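PDB 2QYT: 2-dehydropantoate 2-reductase from Porphyromonas gingivalis, which probably catalyses the NADPH-dependent reduction of ketopantoate to pantoic acid, the second step of the route from 3-methyl-2-oxobutanoate to (R)-pantoate in pantothenate biosynthesis. Local coordinates for residues E239-K244 with T287-R292. Numbering follows the deposited sequence.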
loop_
_atom_site.group_PDB
_atom_site.type_symbol
_atom_site.label_atom_id
_atom_site.label_comp_id
_atom_site.label_asym_id
_atom_site.label_seq_id
_atom_site.Cartn_x
_atom_site.Cartn_y
_atom_site.Cartn_z
ATOM N N GLU A 239 21.302 4.688 5.466
ATOM C CA GLU A 239 22.526 4.522 4.674
ATOM C C GLU A 239 22.258 3.743 3.382
ATOM O O GLU A 239 22.765 4.120 2.324
ATOM C CB GLU A 239 23.616 3.815 5.495
ATOM C CG GLU A 239 25.025 3.873 4.897
ATOM C CD GLU A 239 26.071 3.148 5.743
ATOM O OE1 GLU A 239 25.716 2.539 6.788
ATOM O OE2 GLU A 239 27.261 3.187 5.352
ATOM N N LEU A 240 21.475 2.661 3.486
ATOM C CA LEU A 240 21.097 1.844 2.321
ATOM C C LEU A 240 20.454 2.712 1.246
ATOM O O LEU A 240 20.894 2.724 0.091
ATOM C CB LEU A 240 20.131 0.706 2.704
ATOM C CG LEU A 240 19.574 -0.181 1.562
ATOM C CD1 LEU A 240 19.226 -1.550 2.065
ATOM C CD2 LEU A 240 18.366 0.392 0.842
ATOM N N PHE A 241 19.414 3.434 1.649
ATOM C CA PHE A 241 18.656 4.262 0.736
ATOM C C PHE A 241 19.481 5.428 0.218
ATOM O O PHE A 241 19.438 5.742 -0.981
ATOM C CB PHE A 241 17.324 4.685 1.365
ATOM C CG PHE A 241 16.277 3.604 1.306
ATOM C CD1 PHE A 241 16.242 2.591 2.257
ATOM C CD2 PHE A 241 15.359 3.568 0.270
ATOM C CE1 PHE A 241 15.300 1.566 2.186
ATOM C CE2 PHE A 241 14.408 2.548 0.194
ATOM C CZ PHE A 241 14.384 1.548 1.160
ATOM N N ARG A 242 20.270 6.028 1.110
ATOM C CA ARG A 242 21.211 7.092 0.744
ATOM C C ARG A 242 22.192 6.639 -0.337
ATOM O O ARG A 242 22.717 7.462 -1.086
ATOM C CB ARG A 242 21.954 7.612 1.978
ATOM C CG ARG A 242 22.253 9.098 1.916
ATOM C CD ARG A 242 22.889 9.613 3.187
ATOM N NE ARG A 242 21.964 9.632 4.322
ATOM C CZ ARG A 242 22.180 9.008 5.479
ATOM N NH1 ARG A 242 23.293 8.304 5.670
ATOM N NH2 ARG A 242 21.279 9.094 6.454
ATOM N N ALA A 243 22.409 5.327 -0.425
ATOM C CA ALA A 243 23.269 4.745 -1.450
ATOM C C ALA A 243 22.577 4.531 -2.801
ATOM O O ALA A 243 23.126 4.912 -3.838
ATOM C CB ALA A 243 23.885 3.445 -0.951
ATOM N N LYS A 244 21.382 3.934 -2.796
ATOM C CA LYS A 244 20.737 3.529 -4.060
ATOM C C LYS A 244 19.906 4.592 -4.764
ATOM O O LYS A 244 19.973 4.696 -5.991
ATOM C CB LYS A 244 19.950 2.212 -3.924
ATOM C CG LYS A 244 18.742 2.228 -2.992
ATOM C CD LYS A 244 17.904 0.966 -3.160
ATOM C CE LYS A 244 17.367 0.826 -4.590
ATOM N NZ LYS A 244 16.550 -0.406 -4.763
ATOM N N THR A 287 12.864 -7.101 6.033
ATOM C CA THR A 287 14.197 -7.435 6.551
ATOM C C THR A 287 15.107 -7.966 5.429
ATOM O O THR A 287 16.168 -7.388 5.163
ATOM C CB THR A 287 14.101 -8.495 7.685
ATOM O OG1 THR A 287 12.865 -8.326 8.404
ATOM C CG2 THR A 287 15.268 -8.376 8.637
ATOM N N GLY A 288 14.683 -9.053 4.774
ATOM C CA GLY A 288 15.481 -9.697 3.737
ATOM C C GLY A 288 15.911 -8.762 2.627
ATOM O O GLY A 288 17.059 -8.805 2.179
ATOM N N TYR A 289 14.984 -7.902 2.206
ATOM C CA TYR A 289 15.220 -6.946 1.127
ATOM C C TYR A 289 16.444 -6.092 1.418
ATOM O O TYR A 289 17.364 -6.015 0.579
ATOM C CB TYR A 289 13.998 -6.036 0.916
ATOM C CG TYR A 289 14.289 -4.900 -0.035
ATOM C CD1 TYR A 289 14.327 -5.114 -1.421
ATOM C CD2 TYR A 289 14.584 -3.627 0.448
ATOM C CE1 TYR A 289 14.628 -4.073 -2.303
ATOM C CE2 TYR A 289 14.890 -2.580 -0.421
ATOM C CZ TYR A 289 14.904 -2.805 -1.795
ATOM O OH TYR A 289 15.199 -1.757 -2.644
ATOM N N VAL A 290 16.415 -5.470 2.613
ATOM C CA VAL A 290 17.455 -4.595 3.160
ATOM C C VAL A 290 18.848 -5.246 3.134
ATOM O O VAL A 290 19.783 -4.695 2.533
ATOM C CB VAL A 290 17.095 -4.123 4.621
ATOM C CG1 VAL A 290 17.963 -2.948 5.038
ATOM C CG2 VAL A 290 15.635 -3.727 4.718
ATOM N N VAL A 291 18.980 -6.435 3.731
ATOM C CA VAL A 291 20.236 -7.195 3.692
ATOM C C VAL A 291 20.789 -7.366 2.257
ATOM O O VAL A 291 21.984 -7.151 1.982
ATOM C CB VAL A 291 20.061 -8.596 4.373
ATOM C CG1 VAL A 291 21.270 -9.512 4.107
ATOM C CG2 VAL A 291 19.806 -8.443 5.883
ATOM N N ARG A 292 19.914 -7.757 1.338
ATOM C CA ARG A 292 20.356 -8.049 0.001
ATOM C C ARG A 292 20.654 -6.821 -0.838
ATOM O O ARG A 292 21.605 -6.821 -1.626
ATOM C CB ARG A 292 19.381 -8.986 -0.678
ATOM C CG ARG A 292 19.627 -10.432 -0.282
ATOM C CD ARG A 292 18.749 -11.380 -1.072
ATOM N NE ARG A 292 17.924 -12.162 -0.154
ATOM C CZ ARG A 292 16.741 -11.763 0.327
ATOM N NH1 ARG A 292 16.193 -10.593 -0.030
ATOM N NH2 ARG A 292 16.098 -12.551 1.164
#
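Tyr289 and Lys244 approach from opposite directions, and the ammonium NZ of Lys244 ends 2.9 Å from the phenol OH of Tyr289. The nitrogen lies near the plane of the phenol ring, at its edge, so this is no cation-pi arrangement. Two bends carry the lysine there: CG sits between the backbone N and the carbonyl carbon (chi1 65°), and the chain turns again at chi3. The same NZ has a long, weak ion pair with Glu293, one turn further along the tyrosine's helix. Another part of the Tyr289 edge faces Phe241, whose CZ stands 4.4 Å from CE2 of Tyr289, a loose apolar approach. On the Phe241 ring, CD2 of Leu240 rests over one face, 3.3 Å above the plane and shifted toward the rim. The partners belong to helices 227-244 and 288-296 of the all-helical C-terminal domain of ketopantoate reductase, which follows the Rossmann-type nucleotide-binding domain; the local axes come no closer than 11.0 Å and make an angle of 57°, a spacing bridged by side chains. At Val290 the backbones are nearest, with its CA 7.4 Å from CA of Leu240. Leu240, its CG anti to the backbone N (chi1 176°), extends toward the other helix, and its CD1 abuts one side of Val290, touching the carbonyl O of Val290 at 3.2 Å and the methyl CG1 of Val290 at 3.5 Å. Helix 194-215 also packs here, through Ser206 on Val290 and through Met199 and Phe202 on Phe241.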